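Local coordinates for ADP-ribosylating toxin CARDS (Mycoplasma pneumoniae, PDB 4TLV), which transfers ADP-ribose from NAD+ to multiple target proteins, and disrupts respiratory epithelium and causes vacuoles in mammalian cells, at residues F35-L40 with S210-A215; V217-E222 with A266-E271; Q385-L390 with C406-P411; K270-T275 with H428-T433. One frame throughout, in Å; residues are numbered along the deposited sequence.

Contact 1 of 4, residues F35-L40 with S210-A215; sequences FFEHIL and SIPQAA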
# COMPACT_ATOMS: atom_id res chain seq x y z
N PHE A 35 10.49 5.90 -17.18
CA PHE A 35 9.77 5.56 -15.95
C PHE A 35 8.31 5.16 -16.24
O PHE A 35 7.82 4.12 -15.77
CB PHE A 35 9.83 6.70 -14.94
CG PHE A 35 9.01 6.47 -13.70
CD1 PHE A 35 9.43 5.57 -12.74
CD2 PHE A 35 7.82 7.16 -13.50
CE1 PHE A 35 8.66 5.36 -11.59
CE2 PHE A 35 7.05 6.95 -12.36
CZ PHE A 35 7.48 6.04 -11.41
N PHE A 36 7.61 6.01 -16.98
CA PHE A 36 6.20 5.74 -17.24
C PHE A 36 5.97 4.45 -18.04
O PHE A 36 5.03 3.71 -17.75
CB PHE A 36 5.51 6.93 -17.92
CG PHE A 36 5.18 8.05 -16.96
CD1 PHE A 36 3.99 8.05 -16.26
CD2 PHE A 36 6.07 9.08 -16.75
CE1 PHE A 36 3.69 9.08 -15.37
CE2 PHE A 36 5.78 10.11 -15.87
CZ PHE A 36 4.59 10.11 -15.18
N GLU A 37 6.82 4.18 -19.03
CA GLU A 37 6.68 2.94 -19.80
C GLU A 37 6.89 1.70 -18.93
O GLU A 37 6.31 0.64 -19.18
CB GLU A 37 7.66 2.91 -20.98
CG GLU A 37 7.25 3.86 -22.12
CD GLU A 37 8.20 3.80 -23.31
OE1 GLU A 37 9.22 3.09 -23.23
OE2 GLU A 37 7.92 4.47 -24.32
N HIS A 38 7.75 1.84 -17.92
CA HIS A 38 8.02 0.73 -17.01
C HIS A 38 6.83 0.46 -16.08
O HIS A 38 6.45 -0.69 -15.85
CB HIS A 38 9.27 1.00 -16.18
CG HIS A 38 9.50 -0.02 -15.12
ND1 HIS A 38 9.82 -1.33 -15.41
CD2 HIS A 38 9.38 0.06 -13.77
CE1 HIS A 38 9.91 -2.01 -14.27
NE2 HIS A 38 9.65 -1.19 -13.27
N ILE A 39 6.26 1.53 -15.54
CA ILE A 39 5.09 1.44 -14.68
C ILE A 39 3.88 0.91 -15.46
O ILE A 39 3.10 0.11 -14.95
CB ILE A 39 4.72 2.83 -14.08
CG1 ILE A 39 5.81 3.30 -13.12
CG2 ILE A 39 3.38 2.76 -13.37
CD1 ILE A 39 6.12 2.30 -12.00
N LEU A 40 3.75 1.35 -16.71
CA LEU A 40 2.57 1.01 -17.51
C LEU A 40 2.78 -0.17 -18.46
O LEU A 40 1.88 -0.54 -19.22
CB LEU A 40 2.10 2.24 -18.31
CG LEU A 40 1.75 3.47 -17.48
CD1 LEU A 40 1.48 4.66 -18.41
CD2 LEU A 40 0.52 3.16 -16.63
N SER A 210 8.82 11.57 -21.55
CA SER A 210 8.11 11.00 -22.68
C SER A 210 6.98 10.12 -22.16
O SER A 210 7.22 8.99 -21.73
CB SER A 210 9.03 10.16 -23.56
OG SER A 210 10.09 10.95 -24.08
N ILE A 211 5.76 10.63 -22.21
CA ILE A 211 4.59 9.91 -21.74
C ILE A 211 4.00 9.06 -22.85
O ILE A 211 3.66 9.58 -23.91
CB ILE A 211 3.50 10.89 -21.25
CG1 ILE A 211 4.13 12.02 -20.43
CG2 ILE A 211 2.41 10.14 -20.48
CD1 ILE A 211 4.84 11.56 -19.15
N PRO A 212 3.86 7.74 -22.60
CA PRO A 212 3.35 6.82 -23.62
C PRO A 212 1.83 6.96 -23.81
O PRO A 212 1.13 7.44 -22.92
CB PRO A 212 3.70 5.45 -23.05
CG PRO A 212 3.71 5.64 -21.57
CD PRO A 212 4.18 7.06 -21.33
N GLN A 213 1.34 6.52 -24.96
CA GLN A 213 -0.09 6.61 -25.24
C GLN A 213 -0.85 5.38 -24.77
O GLN A 213 -2.08 5.41 -24.66
CB GLN A 213 -0.32 6.81 -26.73
CG GLN A 213 0.20 8.15 -27.23
CD GLN A 213 -0.03 8.35 -28.70
OE1 GLN A 213 0.64 7.74 -29.53
NE2 GLN A 213 -0.99 9.21 -29.04
N ALA A 214 -0.13 4.29 -24.49
CA ALA A 214 -0.77 3.02 -24.18
C ALA A 214 -0.13 2.27 -23.01
O ALA A 214 1.03 2.53 -22.65
CB ALA A 214 -0.80 2.13 -25.41
N ALA A 215 -0.88 1.32 -22.46
CA ALA A 215 -0.45 0.52 -21.31
C ALA A 215 -0.83 -0.93 -21.49
O ALA A 215 -1.70 -1.26 -22.30
CB ALA A 215 -1.05 1.07 -20.02
O HOH W 1 7.01 6.97 -23.88
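Pro212 lays its ring against one side of helix 35-40, and its methylenes meet different helix side chains. Its CD sits 3.7 Å from Phe36 CB, while Glu37 CG lies beside its CB and CG. Leu40 crosses the ring at about a right angle, with CD1 at 4.0 Å from Pro212 CG. A compact, rigid ring suits this place, since residues 36, 37 and 40 share one side of the helix. Phe36 CG stands anti to the carbonyl carbon (chi1 -77°), beside the backbone N. Ile211 sets CD1 over a face of its ring, a CH-pi contact 4.0 Å from Ile211 CD1 to the Phe36 ring centroid and 25° off the normal, displaced toward the CD2 and CE2 rim; Phe35 CD2 lies over the opposite face. At the far end the small Ala215 comes close to the helix, its CB 3.8 Å from Leu40 CB. No direct hydrogen bond joins the segments, but a water donates both to Glu37 OE2 (2.7 Å from the water O) and to Ser210 O. A salt bridge to Arg46 holds the other oxygen, Glu37 OE1. Further out, Leu99 and Ile122 press on Phe36, and Met117 and Ala118 on Ile211, so helices 92-104 and 115-126 close the apolar cluster. The whole belongs to the pertussis toxin S1-like ADP-ribosyltransferase fold; here helix 35-40 packs on the lead-in to strand 214-219.

Contact 2 of 4, residues V217-E222 with A266-E271; sequences VADVSE and ASSVKE. With SO4 (sulfate ion), chain H.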
# COMPACT_ATOMS: atom_id res chain seq x y z
N VAL A 217 -1.61 -4.44 -18.90
CA VAL A 217 -1.93 -4.77 -17.52
C VAL A 217 -2.18 -6.25 -17.45
O VAL A 217 -2.96 -6.79 -18.25
CB VAL A 217 -3.24 -4.08 -17.05
CG1 VAL A 217 -3.49 -4.38 -15.57
CG2 VAL A 217 -3.20 -2.59 -17.30
N ALA A 218 -1.53 -6.92 -16.51
CA ALA A 218 -1.86 -8.31 -16.24
C ALA A 218 -3.01 -8.38 -15.21
O ALA A 218 -2.94 -7.75 -14.15
CB ALA A 218 -0.64 -9.06 -15.75
N ASP A 219 -4.05 -9.13 -15.54
CA ASP A 219 -5.17 -9.37 -14.62
C ASP A 219 -4.77 -10.53 -13.71
O ASP A 219 -4.65 -11.67 -14.17
CB ASP A 219 -6.42 -9.72 -15.43
CG ASP A 219 -7.63 -9.96 -14.57
OD1 ASP A 219 -7.48 -10.20 -13.35
OD2 ASP A 219 -8.75 -9.90 -15.12
N VAL A 220 -4.59 -10.26 -12.41
CA VAL A 220 -4.15 -11.32 -11.50
C VAL A 220 -5.21 -11.73 -10.48
O VAL A 220 -4.89 -12.15 -9.36
CB VAL A 220 -2.79 -10.98 -10.81
CG1 VAL A 220 -1.67 -10.99 -11.85
CG2 VAL A 220 -2.87 -9.63 -10.06
N SER A 221 -6.48 -11.59 -10.89
CA SER A 221 -7.66 -12.08 -10.17
C SER A 221 -8.22 -11.07 -9.18
O SER A 221 -7.51 -10.21 -8.68
CB SER A 221 -7.42 -13.42 -9.47
OG SER A 221 -6.84 -14.37 -10.36
N GLU A 222 -9.52 -11.20 -8.94
CA GLU A 222 -10.24 -10.35 -8.00
C GLU A 222 -10.06 -8.87 -8.29
O GLU A 222 -10.00 -8.05 -7.37
CB GLU A 222 -9.85 -10.69 -6.57
CG GLU A 222 -10.43 -12.03 -6.15
CD GLU A 222 -10.03 -12.42 -4.75
OE1 GLU A 222 -8.81 -12.50 -4.48
OE2 GLU A 222 -10.94 -12.63 -3.94
N ALA A 266 -9.55 -4.83 -13.08
CA ALA A 266 -9.50 -5.82 -14.15
C ALA A 266 -10.84 -6.58 -14.26
O ALA A 266 -11.67 -6.51 -13.33
CB ALA A 266 -8.36 -6.80 -13.88
N SER A 267 -11.06 -7.28 -15.38
CA SER A 267 -12.30 -8.05 -15.61
C SER A 267 -12.63 -9.00 -14.47
O SER A 267 -13.80 -9.25 -14.17
CB SER A 267 -12.20 -8.90 -16.90
OG SER A 267 -12.01 -8.09 -18.05
N SER A 268 -11.58 -9.53 -13.84
CA SER A 268 -11.73 -10.53 -12.78
C SER A 268 -12.42 -9.97 -11.54
O SER A 268 -12.70 -10.71 -10.59
CB SER A 268 -10.35 -11.11 -12.39
OG SER A 268 -9.49 -10.07 -11.94
N VAL A 269 -12.69 -8.66 -11.55
CA VAL A 269 -13.44 -8.06 -10.46
C VAL A 269 -14.81 -8.76 -10.34
O VAL A 269 -15.43 -8.75 -9.27
CB VAL A 269 -13.57 -6.51 -10.65
CG1 VAL A 269 -14.63 -6.18 -11.68
CG2 VAL A 269 -13.88 -5.80 -9.34
N LYS A 270 -15.27 -9.41 -11.40
CA LYS A 270 -16.55 -10.13 -11.35
C LYS A 270 -16.50 -11.37 -10.44
O LYS A 270 -17.52 -11.95 -10.13
CB LYS A 270 -17.00 -10.54 -12.74
CG LYS A 270 -16.18 -11.62 -13.37
CD LYS A 270 -16.79 -12.04 -14.70
CE LYS A 270 -15.87 -12.99 -15.44
NZ LYS A 270 -16.49 -13.35 -16.76
N GLU A 271 -15.30 -11.77 -10.04
CA GLU A 271 -15.13 -12.89 -9.11
C GLU A 271 -15.55 -12.55 -7.68
O GLU A 271 -15.69 -13.47 -6.86
CB GLU A 271 -13.66 -13.36 -9.10
CG GLU A 271 -13.19 -13.95 -10.43
CD GLU A 271 -11.68 -14.03 -10.59
OE1 GLU A 271 -10.94 -13.44 -9.77
OE2 GLU A 271 -11.22 -14.69 -11.55
S SO4 H . -12.70 -10.81 -20.42
O1 SO4 H . -11.33 -11.29 -20.53
O2 SO4 H . -12.70 -9.35 -20.27
O3 SO4 H . -13.34 -11.45 -19.28
O4 SO4 H . -13.43 -11.15 -21.64
O HOH W 2 -9.01 -7.98 -17.42
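Asp219 OD1 takes two hydrogen bonds, one across the contact from Ser268 OG and one from Ser221 N (3.0 Å), two residues on, which makes an Asx turn at the end of strand 214-219. Here the strand, in the region inferred to form the NAD+-binding pocket, meets the 3-10 segment 267-271, which runs into the KELED motif at Lys270 and Glu271. The Ser268 OG to Asp219 OD1 distance, 2.5 Å, is very short and its exact length doubtful; Ser268 OG is also hydrogen-bonded to Gly223 N. Chi1 of -179° sets Asp219 CG anti to the backbone N, on the side of that segment. OD2 uses its syn lone pair for Ser268 N; a water accepts from Ser267 N and probably also donates to OD2. Aspartate suits this buried spot because both oxygens find donors; alanine suits the neighbouring one, Ala266 CB lying only 3.3 Å from Asp219 CG. At the other end Glu271 offers OE1 to Glu222 N at 2.8 Å, the donor nearly along the C-O axis. Its OE2 stands close to Glu252 OE2, which may raise the proton affinity of one. Ser267 OG donates to O2 (2.6 Å) of a sulfate, probably from the crystallisation liquor, also hydrogen-bonded to Lys253 NZ.

Contact 3 of 4, residues Q385-L390 with C406-P411; sequences QTENGL and CPLKNP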
# COMPACT_ATOMS: atom_id res chain seq x y z
N GLN A 385 9.08 -10.35 12.32
CA GLN A 385 9.49 -11.74 12.11
C GLN A 385 9.02 -12.66 13.23
O GLN A 385 9.19 -13.88 13.15
CB GLN A 385 11.02 -11.85 11.96
CG GLN A 385 11.61 -11.01 10.83
CD GLN A 385 11.05 -11.37 9.46
OE1 GLN A 385 10.39 -12.40 9.30
NE2 GLN A 385 11.32 -10.52 8.48
N THR A 386 8.44 -12.08 14.28
CA THR A 386 7.94 -12.89 15.39
C THR A 386 6.68 -13.65 14.98
O THR A 386 5.65 -13.03 14.67
CB THR A 386 7.61 -12.04 16.63
OG1 THR A 386 8.79 -11.39 17.10
CG2 THR A 386 7.05 -12.91 17.72
N GLU A 387 6.75 -14.97 15.00
CA GLU A 387 5.59 -15.78 14.65
C GLU A 387 4.47 -15.41 15.60
O GLU A 387 4.68 -15.32 16.81
CB GLU A 387 5.92 -17.26 14.74
CG GLU A 387 6.97 -17.72 13.75
CD GLU A 387 7.23 -19.21 13.82
OE1 GLU A 387 6.93 -19.82 14.87
OE2 GLU A 387 7.72 -19.78 12.82
N ASN A 388 3.28 -15.18 15.04
CA ASN A 388 2.17 -14.70 15.83
C ASN A 388 0.83 -15.05 15.17
O ASN A 388 0.79 -15.48 14.00
CB ASN A 388 2.29 -13.18 16.03
CG ASN A 388 2.04 -12.39 14.75
OD1 ASN A 388 0.92 -11.98 14.49
ND2 ASN A 388 3.09 -12.17 13.96
N GLY A 389 -0.25 -14.89 15.92
CA GLY A 389 -1.57 -15.25 15.43
C GLY A 389 -2.69 -14.57 16.20
O GLY A 389 -2.45 -13.84 17.17
N LEU A 390 -3.92 -14.83 15.78
CA LEU A 390 -5.08 -14.29 16.46
C LEU A 390 -5.44 -15.19 17.65
O LEU A 390 -5.28 -16.41 17.58
CB LEU A 390 -6.28 -14.22 15.51
CG LEU A 390 -6.22 -13.24 14.34
CD1 LEU A 390 -7.48 -13.41 13.47
CD2 LEU A 390 -6.10 -11.80 14.85
N CYS A 406 -1.22 -12.27 19.55
CA CYS A 406 -0.13 -12.66 20.45
C CYS A 406 0.95 -13.41 19.70
O CYS A 406 0.66 -14.13 18.75
CB CYS A 406 -0.64 -13.62 21.54
SG CYS A 406 -2.04 -13.06 22.49
N PRO A 407 2.20 -13.27 20.15
CA PRO A 407 3.25 -14.19 19.71
C PRO A 407 2.80 -15.63 19.97
O PRO A 407 2.07 -15.87 20.94
CB PRO A 407 4.44 -13.84 20.62
CG PRO A 407 4.18 -12.43 21.06
CD PRO A 407 2.68 -12.29 21.14
N LEU A 408 3.19 -16.57 19.12
CA LEU A 408 2.80 -17.96 19.32
C LEU A 408 3.49 -18.53 20.55
O LEU A 408 2.96 -19.42 21.21
CB LEU A 408 3.16 -18.80 18.09
CG LEU A 408 2.48 -18.36 16.80
CD1 LEU A 408 2.93 -19.23 15.63
CD2 LEU A 408 0.98 -18.38 16.96
N LYS A 409 4.67 -18.01 20.86
CA LYS A 409 5.45 -18.52 21.98
C LYS A 409 4.95 -17.99 23.32
O LYS A 409 4.78 -16.78 23.50
CB LYS A 409 6.94 -18.20 21.79
CG LYS A 409 7.87 -19.17 22.50
CD LYS A 409 9.33 -18.91 22.17
CE LYS A 409 9.75 -17.52 22.62
NZ LYS A 409 11.21 -17.29 22.44
N ASN A 410 4.70 -18.90 24.26
CA ASN A 410 4.32 -18.51 25.61
C ASN A 410 3.20 -17.49 25.63
O ASN A 410 3.37 -16.39 26.17
CB ASN A 410 5.53 -17.90 26.34
CG ASN A 410 6.72 -18.84 26.38
OD1 ASN A 410 6.57 -20.06 26.36
ND2 ASN A 410 7.92 -18.27 26.46
N PRO A 411 2.04 -17.83 25.04
CA PRO A 411 0.89 -16.93 25.04
C PRO A 411 0.29 -16.81 26.44
O PRO A 411 0.45 -17.73 27.24
CB PRO A 411 -0.11 -17.63 24.12
CG PRO A 411 0.68 -18.69 23.40
CD PRO A 411 1.74 -19.09 24.34
O HOH W 3 6.35 -16.51 18.74
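Gly389 and Cys406 face each other as an antiparallel hydrogen-bonded pair, and this is the close-packed end of the contact. Gly389 N donates a hydrogen bond to Cys406 O at 3.1 Å, and Cys406 N donates in return to Gly389 O. With no side chain on Gly389, Leu408 can bring CD2 within 3.8 Å of Gly389 N. On the next pair, Asn388 sets CB only 3.3 Å from Cys406 O. Its CG lies between the backbone N and the carbonyl carbon (chi1 71°), and ND2 reaches back to Thr386 O in a 2.8 Å bond lying in the amide plane, while OD1 accepts from Ser380 N; asparagine suits a buried site that needs both a donor and an acceptor. Asn388 begins and Pro407 ends the beta hairpin of strands 388-393 and 401-407, in the beta-trefoil domain D2. Pro407 fits opposite Asn388 because a non-hydrogen-bonded pair asks no N-H of it across the strands. Beyond it the ladder gives way to the solvent side. There Leu408 N still donates to Glu387 O, but from well above the carbonyl plane (37°), and the same oxygen takes a second bond from a water, 2.8 Å from Glu387 O, that also accepts from Lys409 N. Side chains meet here by apolar touches: Glu387 CB meets Leu408 CD1 at 3.7 Å, and the exposed Thr386 lays CG2 against Pro407 CB at 4.0 Å.

Contact 4 of 4, residues K270-T275 with H428-T433; sequences KELEDT and HAQFVT. With ACT (acetate ion), chain M.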
# COMPACT_ATOMS: atom_id res chain seq x y z
N LYS A 270 -15.27 -9.41 -11.40
CA LYS A 270 -16.55 -10.13 -11.35
C LYS A 270 -16.50 -11.37 -10.44
O LYS A 270 -17.52 -11.95 -10.13
CB LYS A 270 -17.00 -10.54 -12.74
CG LYS A 270 -16.18 -11.62 -13.37
CD LYS A 270 -16.79 -12.04 -14.70
CE LYS A 270 -15.87 -12.99 -15.44
NZ LYS A 270 -16.49 -13.35 -16.76
N GLU A 271 -15.30 -11.77 -10.04
CA GLU A 271 -15.13 -12.89 -9.11
C GLU A 271 -15.55 -12.55 -7.68
O GLU A 271 -15.69 -13.47 -6.86
CB GLU A 271 -13.66 -13.36 -9.10
CG GLU A 271 -13.19 -13.95 -10.43
CD GLU A 271 -11.68 -14.03 -10.59
OE1 GLU A 271 -10.94 -13.44 -9.77
OE2 GLU A 271 -11.22 -14.69 -11.55
N LEU A 272 -15.68 -11.27 -7.34
CA LEU A 272 -15.82 -10.89 -5.93
C LEU A 272 -17.16 -11.33 -5.35
O LEU A 272 -18.18 -11.19 -6.01
CB LEU A 272 -15.67 -9.38 -5.72
CG LEU A 272 -14.34 -8.78 -6.22
CD1 LEU A 272 -14.27 -7.30 -5.88
CD2 LEU A 272 -13.16 -9.52 -5.62
N GLU A 273 -17.14 -11.86 -4.13
CA GLU A 273 -18.34 -12.26 -3.41
C GLU A 273 -18.23 -11.73 -1.99
O GLU A 273 -17.13 -11.56 -1.48
CB GLU A 273 -18.45 -13.79 -3.33
CG GLU A 273 -18.49 -14.49 -4.67
CD GLU A 273 -18.09 -15.97 -4.59
OE1 GLU A 273 -17.54 -16.43 -3.54
OE2 GLU A 273 -18.31 -16.67 -5.60
N ASP A 274 -19.37 -11.48 -1.37
CA ASP A 274 -19.42 -11.07 0.03
C ASP A 274 -19.18 -12.29 0.92
O ASP A 274 -19.91 -13.27 0.83
CB ASP A 274 -20.77 -10.45 0.35
CG ASP A 274 -20.96 -9.07 -0.27
OD1 ASP A 274 -19.96 -8.47 -0.74
OD2 ASP A 274 -22.10 -8.59 -0.26
N THR A 275 -18.16 -12.22 1.76
CA THR A 275 -17.82 -13.37 2.61
C THR A 275 -17.80 -12.99 4.09
O THR A 275 -17.05 -12.10 4.50
CB THR A 275 -16.42 -13.93 2.24
OG1 THR A 275 -15.43 -12.89 2.39
CG2 THR A 275 -16.38 -14.42 0.80
N HIS A 428 -15.85 -18.63 2.99
CA HIS A 428 -15.63 -19.01 1.60
C HIS A 428 -14.19 -18.74 1.16
O HIS A 428 -13.50 -17.91 1.75
CB HIS A 428 -16.68 -18.41 0.68
CG HIS A 428 -18.02 -19.05 0.85
ND1 HIS A 428 -19.20 -18.85 0.21
CD2 HIS A 428 -18.25 -20.05 1.78
CE1 HIS A 428 -20.12 -19.71 0.77
NE2 HIS A 428 -19.52 -20.42 1.71
N ALA A 429 -13.74 -19.49 0.16
CA ALA A 429 -12.30 -19.62 -0.09
C ALA A 429 -11.63 -18.30 -0.46
O ALA A 429 -10.46 -18.09 -0.15
CB ALA A 429 -12.05 -20.67 -1.20
N GLN A 430 -12.36 -17.41 -1.14
CA GLN A 430 -11.69 -16.20 -1.63
C GLN A 430 -11.32 -15.23 -0.51
O GLN A 430 -10.48 -14.37 -0.69
CB GLN A 430 -12.50 -15.50 -2.73
CG GLN A 430 -13.74 -14.77 -2.23
CD GLN A 430 -14.46 -14.11 -3.37
OE1 GLN A 430 -14.54 -12.79 -3.34
NE2 GLN A 430 -14.93 -14.79 -4.30
N PHE A 431 -11.92 -15.39 0.67
CA PHE A 431 -11.52 -14.51 1.76
C PHE A 431 -10.02 -14.54 2.02
O PHE A 431 -9.40 -13.51 2.28
CB PHE A 431 -12.26 -14.80 3.08
CG PHE A 431 -11.87 -13.84 4.16
CD1 PHE A 431 -12.25 -12.52 4.09
CD2 PHE A 431 -11.05 -14.25 5.20
CE1 PHE A 431 -11.86 -11.62 5.08
CE2 PHE A 431 -10.67 -13.35 6.18
CZ PHE A 431 -11.07 -12.03 6.10
N VAL A 432 -9.41 -15.73 1.93
CA VAL A 432 -8.00 -15.86 2.25
C VAL A 432 -7.07 -15.58 1.06
O VAL A 432 -5.96 -16.11 0.98
CB VAL A 432 -7.69 -17.22 2.91
CG1 VAL A 432 -8.49 -17.35 4.22
CG2 VAL A 432 -8.02 -18.37 1.96
N THR A 433 -7.53 -14.70 0.17
CA THR A 433 -6.75 -14.19 -0.94
C THR A 433 -6.89 -12.67 -0.96
O THR A 433 -7.83 -12.14 -0.41
CB THR A 433 -7.24 -14.75 -2.29
OG1 THR A 433 -8.55 -14.27 -2.56
CG2 THR A 433 -7.27 -16.30 -2.26
C ACT M . -16.18 -22.42 -0.79
O ACT M . -15.64 -21.32 -1.07
OXT ACT M . -17.02 -22.86 -1.61
CH3 ACT M . -15.83 -23.17 0.46
O HOH W 4 -19.43 -16.38 -0.02
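The KELED motif, Lys270 to Asp274, takes part in trafficking to the host endoplasmic reticulum, and the side chain of Gln430 ties it to residues 428-433. The terminal amide grips the motif's backbone at two points: NE2 donates to Glu271 O at 3.0 Å, and OE1 accepts from Glu273 N at 2.9 Å, the donor standing 38° above the amide carbonyl plane. Glutamine suits this because it carries a donor and an acceptor side by side, and its chain is extended beyond CG, spanning from the 3-10 turn 429-431. The carboxylate of Glu273 lies almost parallel to that amide, 12° apart. Farther along, Thr275 CG2 touches both His428 CB and Gln430 CG, at 4.0 Å each, and Thr275 OG1 lies 3.6 Å from Phe431 CD1. An acetate ion, probably from the crystallisation liquor, accepts from Ala429 N (2.9 Å from its O) and is bonded also to His163. Gln430 itself thus grips only main-chain atoms of the motif, through a neutral amide, while the acidic side chains find other partners: Glu271 takes Glu222 N, Glu273 is hydrogen-bonded to His163, and Asp274 forms a salt bridge with Lys326.

In the fold
Contacts 1 and 2 follow one another along strand 214-219, their centres 21 Å apart, and each takes one segment from the region inferred to form the NAD+-binding pocket. Contact 2 passes directly into contact 4, 13 Å away between centres: they share Lys270 and Glu271, and Glu222 OE1 lies 2.6 Å from Thr433 OG1, a probable hydrogen bond, while Glu222 CB packs on Leu272 CD2. The KELED motif is thereby held from both the enzymatic side and D2. Contact 3 is nested in the loop that contact 4 closes, with nearest atoms about 8 Å apart, and lies 43 Å between centres from contact 1, on the opposite side of the chain's centre.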